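Local coordinates for xylosidase (Xanthomonas axonopodis pv. citri, PDB 6XN2), which probably hydrolyses beta-1,4-linked xylo-oligosaccharides as a family 43 glycoside hydrolase, and is seen here with bound xylose units and a calcium ion, at residues K128-F133 / E224-L229; I144-G149 / V157-P162. All blocks are in the same frame, centred on the assembly; numbering follows the deposited sequence.

How the interactions relate
Interactions 1 and 2 sit on one four-stranded antiparallel sheet, their centres about 8 Å apart. Interaction 1 is buried and made mainly by side chains: two tyrosines of 128-133 receive a loop of the next, mixed sheet, one hydroxyl gripping a loop carbonyl. Interaction 2 lies nearer the surface and works mainly through backbone bonds, tying 157-162 to 144-149 at the outer edge of the sheet. The two share a seam, since 128-133 and 144-149 are neighbouring strands; Leu-131 N lies 2.7 Å from Ala-147 O, a probable hydrogen bond. Val-146 bridges both, its CG1 3.6 Å from Ile-227 CB. A water bridges weakly in interaction 1, whereas two waters bridge the backbones in interaction 2.

Interaction 1: K128-F133 / E224-L229; sequences KTYLYF and ERMIDL
Met-226 of the loop 224-229 packs onto Tyr-130 and Tyr-132, two alternate residues of the strand 128-133, and its side chain can be followed atom by atom. CB lies over the Tyr-130 ring, 3.5 Å from the centroid and only 10° off the ring normal, which defines a CH-pi contact on the face. CG moves from the centre toward one side of the ring, 3.6 Å from Tyr-130 CE1. Bends at both of the last two torsions then fold the chain back toward the strand. SD stands oblique to the Tyr-130 ring, 5.3 Å from its centroid, as a Met-aromatic contact, while CE returns to within 3.4 Å of Tyr-132 OH.

The backbone of the same residue supplies the polar half of the contact. Tyr-132 OH donates a 2.7 Å hydrogen bond to Met-226 O. It meets the C=O at 132°, tilted somewhat from the carbonyl plane, and the oxygen lies at the edge of the Tyr-132 ring. This bond fixes the loop backbone against a buried phenol. Tyr-130 OH instead reaches a water at 2.7 Å, and that water donates weakly to Glu-224 O. Beside Met-226, Ile-227 CG2 approaches Tyr-130 CE2 obliquely at 3.9 Å.

In family 43 enzymes a five-bladed beta-propeller carries the active site, and this contact joins neighbouring sheets of such a fold. The loop leaves strand 218-221 and leads to strand 234-239 of the mixed sheet, whereas both tyrosines stand on strand 128-136. Strand 121-125 flanks the site on one side, with Met-226 touching Ala-123 and Arg-125; on the other, strand 142-149 contributes Val-146, which meets both tyrosines.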
ATOM      1  N   LYS A 128       8.695  15.613 -13.039  1.00 26.87           N
ATOM      2  CA  LYS A 128       7.416  14.975 -13.309  1.00 26.23           C
ATOM      3  C   LYS A 128       6.949  14.237 -12.070  1.00 28.08           C
ATOM      4  O   LYS A 128       7.761  13.843 -11.242  1.00 26.85           O
ATOM      5  CB  LYS A 128       7.526  13.996 -14.477  1.00 26.68           C
ATOM      6  CG  LYS A 128       8.103  14.608 -15.758  1.00 28.30           C
ATOM      7  CD  LYS A 128       7.089  15.497 -16.439  1.00 27.48           C
ATOM      8  CE  LYS A 128       7.716  16.219 -17.622  1.00 25.80           C
ATOM      9  NZ  LYS A 128       6.707  17.027 -18.386  1.00 28.80           N
ATOM     10  N   THR A 129       5.663  14.004 -11.963  1.00 27.19           N
ATOM     11  CA  THR A 129       5.090  13.195 -10.915  1.00 25.98           C
ATOM     12  C   THR A 129       4.379  12.059 -11.617  1.00 27.76           C
ATOM     13  O   THR A 129       3.686  12.263 -12.560  1.00 27.66           O
ATOM     14  CB  THR A 129       4.088  13.946 -10.029  1.00 27.90           C
ATOM     15  OG1 THR A 129       4.697  15.086  -9.475  1.00 26.78           O
ATOM     16  CG2 THR A 129       3.601  13.072  -8.908  1.00 24.62           C
ATOM     17  N   TYR A 130       4.592  10.856 -11.144  1.00 23.15           N
ATOM     18  CA  TYR A 130       3.987   9.697 -11.726  1.00 28.48           C
ATOM     19  C   TYR A 130       3.014   9.056 -10.774  1.00 28.24           C
ATOM     20  O   TYR A 130       3.335   8.873  -9.678  1.00 26.92           O
ATOM     21  CB  TYR A 130       5.053   8.694 -12.132  1.00 26.03           C
ATOM     22  CG  TYR A 130       6.054   9.257 -13.091  1.00 26.18           C
ATOM     23  CD1 TYR A 130       7.147   9.916 -12.650  1.00 27.39           C
ATOM     24  CD2 TYR A 130       5.887   9.144 -14.423  1.00 29.61           C
ATOM     25  CE1 TYR A 130       8.060  10.449 -13.521  1.00 28.49           C
ATOM     26  CE2 TYR A 130       6.793   9.675 -15.300  1.00 27.64           C
ATOM     27  CZ  TYR A 130       7.872  10.324 -14.838  1.00 27.44           C
ATOM     28  OH  TYR A 130       8.764  10.850 -15.678  1.00 28.63           O
ATOM     29  N   LEU A 131       1.820   8.732 -11.238  1.00 26.42           N
ATOM     30  CA  LEU A 131       0.821   8.074 -10.430  1.00 27.05           C
ATOM     31  C   LEU A 131       0.718   6.628 -10.847  1.00 27.41           C
ATOM     32  O   LEU A 131       0.335   6.354 -11.913  1.00 28.65           O
ATOM     33  CB  LEU A 131      -0.530   8.769 -10.536  1.00 27.65           C
ATOM     34  CG  LEU A 131      -1.684   8.268  -9.674  1.00 25.94           C
ATOM     35  CD1 LEU A 131      -1.340   8.339  -8.224  1.00 28.93           C
ATOM     36  CD2 LEU A 131      -2.930   9.060  -9.903  1.00 31.05           C
ATOM     37  N   TYR A 132       1.134   5.722  -9.987  1.00 26.18           N
ATOM     38  CA  TYR A 132       1.073   4.290 -10.262  1.00 22.75           C
ATOM     39  C   TYR A 132      -0.203   3.709  -9.676  1.00 26.62           C
ATOM     40  O   TYR A 132      -0.524   3.977  -8.525  1.00 25.90           O
ATOM     41  CB  TYR A 132       2.294   3.572  -9.679  1.00 23.15           C
ATOM     42  CG  TYR A 132       3.583   4.078 -10.248  1.00 25.82           C
ATOM     43  CD1 TYR A 132       4.174   5.236  -9.755  1.00 29.44           C
ATOM     44  CD2 TYR A 132       4.206   3.411 -11.298  1.00 24.07           C
ATOM     45  CE1 TYR A 132       5.354   5.714 -10.290  1.00 26.62           C
ATOM     46  CE2 TYR A 132       5.386   3.880 -11.841  1.00 24.10           C
ATOM     47  CZ  TYR A 132       5.955   5.029 -11.334  1.00 26.93           C
ATOM     48  OH  TYR A 132       7.127   5.497 -11.868  1.00 28.98           O
ATOM     49  N   PHE A 133      -0.929   2.918 -10.459  1.00 28.81           N
ATOM     50  CA  PHE A 133      -2.212   2.396  -9.995  1.00 24.90           C
ATOM     51  C   PHE A 133      -2.528   1.018 -10.561  1.00 28.26           C
ATOM     52  O   PHE A 133      -2.216   0.726 -11.718  1.00 26.05           O
ATOM     53  CB  PHE A 133      -3.339   3.372 -10.358  1.00 25.50           C
ATOM     54  CG  PHE A 133      -3.540   3.540 -11.840  1.00 28.67           C
ATOM     55  CD1 PHE A 133      -2.734   4.399 -12.566  1.00 29.15           C
ATOM     56  CD2 PHE A 133      -4.535   2.840 -12.504  1.00 27.05           C
ATOM     57  CE1 PHE A 133      -2.906   4.555 -13.930  1.00 27.78           C
ATOM     58  CE2 PHE A 133      -4.707   2.989 -13.878  1.00 25.24           C
ATOM     59  CZ  PHE A 133      -3.902   3.850 -14.582  1.00 27.17           C
ATOM     60  N   GLU A 224      14.701   4.845 -15.883  1.00 30.15           N
ATOM     61  CA  GLU A 224      14.798   6.274 -15.693  1.00 34.44           C
ATOM     62  C   GLU A 224      13.606   7.043 -16.239  1.00 32.72           C
ATOM     63  O   GLU A 224      13.273   8.073 -15.770  1.00 31.37           O
ATOM     64  CB  GLU A 224      16.101   6.812 -16.286  1.00 38.12           C
ATOM     65  CG  GLU A 224      16.154   6.707 -17.792  1.00 52.01           C
ATOM     66  CD  GLU A 224      17.518   7.008 -18.393  1.00 68.79           C
ATOM     67  OE1 GLU A 224      18.235   7.872 -17.870  1.00 75.54           O
ATOM     68  OE2 GLU A 224      17.857   6.391 -19.403  1.00 71.93           O
ATOM     69  N   ARG A 225      12.934   6.558 -17.282  1.00 29.65           N
ATOM     70  CA  ARG A 225      11.711   7.175 -17.843  1.00 33.02           C
ATOM     71  C   ARG A 225      10.477   6.941 -16.953  1.00 29.15           C
ATOM     72  O   ARG A 225       9.473   7.486 -17.289  1.00 30.40           O
ATOM     73  CB  ARG A 225      11.473   6.655 -19.253  1.00 31.83           C
ATOM     74  CG  ARG A 225      10.891   5.259 -19.292  1.00 33.08           C
ATOM     75  CD  ARG A 225      10.899   4.719 -20.696  1.00 37.54           C
ATOM     76  NE  ARG A 225      10.230   5.589 -21.630  1.00 41.22           N
ATOM     77  CZ  ARG A 225       9.709   5.202 -22.771  1.00 41.56           C
ATOM     78  NH1 ARG A 225       9.740   3.935 -23.112  1.00 45.16           N
ATOM     79  NH2 ARG A 225       9.140   6.078 -23.561  1.00 39.09           N
ATOM     80  N   MET A 226      10.570   6.072 -15.942  1.00 29.50           N
ATOM     81  CA  MET A 226       9.589   5.817 -14.914  1.00 27.50           C
ATOM     82  C   MET A 226       8.336   5.121 -15.280  1.00 31.86           C
ATOM     83  O   MET A 226       7.631   4.683 -14.431  1.00 29.74           O
ATOM     84  CB  MET A 226       9.260   7.084 -14.132  1.00 27.24           C
ATOM     85  CG  MET A 226      10.444   7.734 -13.489  1.00 30.49           C
ATOM     86  SD  MET A 226      10.978   6.817 -12.070  1.00 31.07           S
ATOM     87  CE  MET A 226       9.762   7.395 -10.909  1.00 26.99           C
ATOM     88  N   ILE A 227       8.067   5.005 -16.551  1.00 29.65           N
ATOM     89  CA  ILE A 227       6.811   4.372 -16.951  1.00 27.04           C
ATOM     90  C   ILE A 227       7.037   2.929 -17.425  1.00 28.66           C
ATOM     91  O   ILE A 227       6.092   2.237 -17.809  1.00 28.98           O
ATOM     92  CB  ILE A 227       6.108   5.181 -18.053  1.00 30.43           C
ATOM     93  CG1 ILE A 227       6.954   5.191 -19.325  1.00 33.01           C
ATOM     94  CG2 ILE A 227       5.830   6.602 -17.578  1.00 30.62           C
ATOM     95  CD1 ILE A 227       6.301   5.928 -20.455  1.00 34.59           C
ATOM     96  N   ASP A 228       8.270   2.478 -17.302  1.00 28.79           N
ATOM     97  CA  ASP A 228       8.615   1.090 -17.664  1.00 28.83           C
ATOM     98  C   ASP A 228       9.536   0.510 -16.602  1.00 28.18           C
ATOM     99  O   ASP A 228      10.237   1.248 -15.989  1.00 27.37           O
ATOM    100  CB  ASP A 228       9.364   1.025 -18.989  1.00 28.69           C
ATOM    101  CG  ASP A 228       8.525   1.408 -20.177  1.00 35.89           C
ATOM    102  OD1 ASP A 228       7.429   0.943 -20.282  1.00 38.35           O
ATOM    103  OD2 ASP A 228       9.008   2.144 -20.984  1.00 46.49           O
ATOM    104  N   LEU A 229       9.510  -0.798 -16.433  1.00 26.86           N
ATOM    105  CA  LEU A 229      10.432  -1.430 -15.544  1.00 23.97           C
ATOM    106  C   LEU A 229      11.771  -1.492 -16.231  1.00 30.34           C
ATOM    107  O   LEU A 229      11.842  -1.557 -17.407  1.00 28.02           O
ATOM    108  CB  LEU A 229      10.016  -2.854 -15.235  1.00 28.64           C
ATOM    109  CG  LEU A 229       8.595  -3.109 -14.827  1.00 27.93           C
ATOM    110  CD1 LEU A 229       8.469  -4.558 -14.466  1.00 25.80           C
ATOM    111  CD2 LEU A 229       8.259  -2.244 -13.662  1.00 25.77           C
TER
HETATM  112  O   HOH W   1      11.431  10.834 -15.275  1.00 36.11           O

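Interaction 2: I144-G149 / V157-P162; sequences IGVAVG and VAEPQP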
ATOM      1  N   ILE A 144      -0.816  -3.098 -13.548  1.00 24.38           N
ATOM      2  CA  ILE A 144      -0.455  -1.826 -12.972  1.00 28.17           C
ATOM      3  C   ILE A 144      -0.142  -0.852 -14.091  1.00 26.38           C
ATOM      4  O   ILE A 144       0.691  -1.133 -14.948  1.00 28.50           O
ATOM      5  CB  ILE A 144       0.741  -1.975 -12.025  1.00 26.21           C
ATOM      6  CG1 ILE A 144       0.308  -2.799 -10.815  1.00 32.72           C
ATOM      7  CG2 ILE A 144       1.255  -0.604 -11.595  1.00 25.64           C
ATOM      8  CD1 ILE A 144       1.436  -3.205  -9.947  1.00 29.90           C
ATOM      9  N   GLY A 145      -0.857   0.270 -14.103  1.00 25.70           N
ATOM     10  CA  GLY A 145      -0.611   1.316 -15.075  1.00 29.17           C
ATOM     11  C   GLY A 145       0.042   2.515 -14.418  1.00 27.87           C
ATOM     12  O   GLY A 145       0.174   2.571 -13.196  1.00 27.45           O
ATOM     13  N   VAL A 146       0.465   3.476 -15.224  1.00 27.70           N
ATOM     14  CA  VAL A 146       1.020   4.701 -14.672  1.00 26.75           C
ATOM     15  C   VAL A 146       0.425   5.906 -15.413  1.00 27.18           C
ATOM     16  O   VAL A 146       0.013   5.804 -16.575  1.00 26.00           O
ATOM     17  CB  VAL A 146       2.581   4.699 -14.729  1.00 25.83           C
ATOM     18  CG1 VAL A 146       3.076   4.723 -16.170  1.00 27.02           C
ATOM     19  CG2 VAL A 146       3.171   5.860 -13.925  1.00 24.78           C
ATOM     20  N   ALA A 147       0.352   7.034 -14.716  1.00 25.75           N
ATOM     21  CA  ALA A 147      -0.130   8.286 -15.284  1.00 26.77           C
ATOM     22  C   ALA A 147       0.852   9.405 -14.949  1.00 26.10           C
ATOM     23  O   ALA A 147       1.445   9.416 -13.870  1.00 28.01           O
ATOM     24  CB  ALA A 147      -1.517   8.601 -14.763  1.00 28.29           C
ATOM     25  N   VAL A 148       1.039  10.336 -15.877  1.00 26.64           N
ATOM     26  CA  VAL A 148       2.079  11.348 -15.723  1.00 29.03           C
ATOM     27  C   VAL A 148       1.497  12.761 -15.587  1.00 27.23           C
ATOM     28  O   VAL A 148       0.527  13.114 -16.261  1.00 28.78           O
ATOM     29  CB  VAL A 148       3.063  11.304 -16.913  1.00 28.38           C
ATOM     30  CG1 VAL A 148       4.334  12.079 -16.593  1.00 25.80           C
ATOM     31  CG2 VAL A 148       3.399   9.853 -17.256  1.00 27.47           C
ATOM     32  N   GLY A 149       2.118  13.549 -14.743  1.00 25.93           N
ATOM     33  CA  GLY A 149       1.750  14.918 -14.509  1.00 27.45           C
ATOM     34  C   GLY A 149       2.953  15.793 -14.285  1.00 31.93           C
ATOM     35  O   GLY A 149       4.026  15.325 -14.095  1.00 25.52           O
ATOM     36  N   VAL A 157      -2.092  12.260 -16.877  1.00 31.05           N
ATOM     37  CA  VAL A 157      -2.513  11.689 -18.109  1.00 27.13           C
ATOM     38  C   VAL A 157      -2.029  10.263 -18.095  1.00 27.87           C
ATOM     39  O   VAL A 157      -0.871  10.027 -18.096  1.00 25.78           O
ATOM     40  CB  VAL A 157      -1.914  12.443 -19.283  1.00 28.67           C
ATOM     41  CG1 VAL A 157      -2.352  11.834 -20.562  1.00 28.18           C
ATOM     42  CG2 VAL A 157      -2.335  13.879 -19.219  1.00 30.81           C
ATOM     43  N   ALA A 158      -2.970   9.333 -18.085  1.00 29.55           N
ATOM     44  CA  ALA A 158      -2.627   7.904 -18.006  1.00 27.83           C
ATOM     45  C   ALA A 158      -2.071   7.409 -19.332  1.00 28.13           C
ATOM     46  O   ALA A 158      -2.508   7.857 -20.343  1.00 26.75           O
ATOM     47  CB  ALA A 158      -3.838   7.112 -17.617  1.00 27.17           C
ATOM     48  N   GLU A 159      -1.141   6.470 -19.258  1.00 29.10           N
ATOM     49  CA  GLU A 159      -0.616   5.828 -20.431  1.00 29.78           C
ATOM     50  C   GLU A 159      -1.696   4.913 -20.992  1.00 33.05           C
ATOM     51  O   GLU A 159      -2.486   4.380 -20.277  1.00 29.81           O
ATOM     52  CB  GLU A 159       0.618   5.018 -20.101  1.00 30.92           C
ATOM     53  CG  GLU A 159       1.814   5.842 -19.701  1.00 32.23           C
ATOM     54  CD  GLU A 159       2.421   6.615 -20.849  1.00 43.26           C
ATOM     55  OE1 GLU A 159       2.459   6.086 -21.941  1.00 38.33           O
ATOM     56  OE2 GLU A 159       2.866   7.752 -20.645  1.00 44.66           O
ATOM     57  N   PRO A 160      -1.715   4.743 -22.307  1.00 32.15           N
ATOM     58  CA  PRO A 160      -2.681   3.912 -22.996  1.00 29.29           C
ATOM     59  C   PRO A 160      -2.625   2.444 -22.624  1.00 30.90           C
ATOM     60  O   PRO A 160      -3.615   1.804 -22.688  1.00 29.44           O
ATOM     61  CB  PRO A 160      -2.282   4.073 -24.443  1.00 31.93           C
ATOM     62  CG  PRO A 160      -0.915   4.567 -24.416  1.00 29.61           C
ATOM     63  CD  PRO A 160      -0.834   5.427 -23.247  1.00 29.34           C
ATOM     64  N   GLN A 161      -1.457   1.943 -22.278  1.00 30.76           N
ATOM     65  CA  GLN A 161      -1.277   0.541 -21.897  1.00 33.08           C
ATOM     66  C   GLN A 161      -0.696   0.447 -20.489  1.00 29.42           C
ATOM     67  O   GLN A 161      -0.082   1.409 -20.015  1.00 27.58           O
ATOM     68  CB  GLN A 161      -0.361  -0.171 -22.896  1.00 32.01           C
ATOM     69  CG  GLN A 161      -0.991  -0.411 -24.247  1.00 33.96           C
ATOM     70  CD  GLN A 161       0.034  -0.583 -25.355  1.00 48.69           C
ATOM     71  OE1 GLN A 161       1.164  -1.041 -25.130  1.00 44.11           O
ATOM     72  NE2 GLN A 161      -0.356  -0.209 -26.566  1.00 52.46           N
ATOM     73  N   PRO A 162      -0.838  -0.695 -19.842  1.00 27.51           N
ATOM     74  CA  PRO A 162      -0.259  -0.855 -18.523  1.00 28.99           C
ATOM     75  C   PRO A 162       1.238  -1.105 -18.564  1.00 29.32           C
ATOM     76  O   PRO A 162       1.795  -1.336 -19.593  1.00 32.72           O
ATOM     77  CB  PRO A 162      -0.982  -2.079 -17.980  1.00 29.35           C
ATOM     78  CG  PRO A 162      -1.320  -2.855 -19.152  1.00 31.64           C
ATOM     79  CD  PRO A 162      -1.627  -1.857 -20.226  1.00 31.22           C
TER
HETATM   80  O   HOH W   2      -2.162   3.824 -17.584  1.00 26.37           O
HETATM   81  O   HOH W   3       1.068   2.338 -17.735  1.00 29.43           O
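Strands 142-149 and 157-158 form an antiparallel beta hairpin, in which Val-148 and Val-157 are a hydrogen-bonded pair and Ala-147 and Ala-158 a non-hydrogen-bonded one. The evidence is the backbone bonding. Val-157 N donates to Val-148 O at 2.8 Å, and Val-148 N returns a bond to Val-157 O at 2.9 Å. Glu-159 N also donates to Val-146 O, in a straight bond of 3.0 Å.

Around Pro-160 two waters bridge the chains. One water donates to both Val-146 O and Glu-159 O, giving Val-146 O two donors; another accepts from Val-146 N and donates to Gln-161 O. These bridges carry the connection past Pro-160, whose nitrogen has no hydrogen to donate.

Apolar packing divides between the two faces. Ala-147 and Ala-158 share one, where both touch Leu-105 of strand 99-106, and their close approach is marked by 3.5 Å between Ala-147 CB and Ala-158 CA. On the face of Val-148, the Glu-159 side chain runs beside Val-146: its CG lies 3.9 Å from Val-146 CG1, and a bend at chi2 (-71°) turns the carboxylate along the strand toward Val-148 CG2.

The hairpin thus completes the outer edge of the four-stranded sheet, 142-149 being bonded on its other side to strand 128-136. At the far end of the contact, Pro-162 CB rests 3.6 Å from Ile-144 O, an oxygen that also accepts a hydrogen bond from Thr-166 OG1.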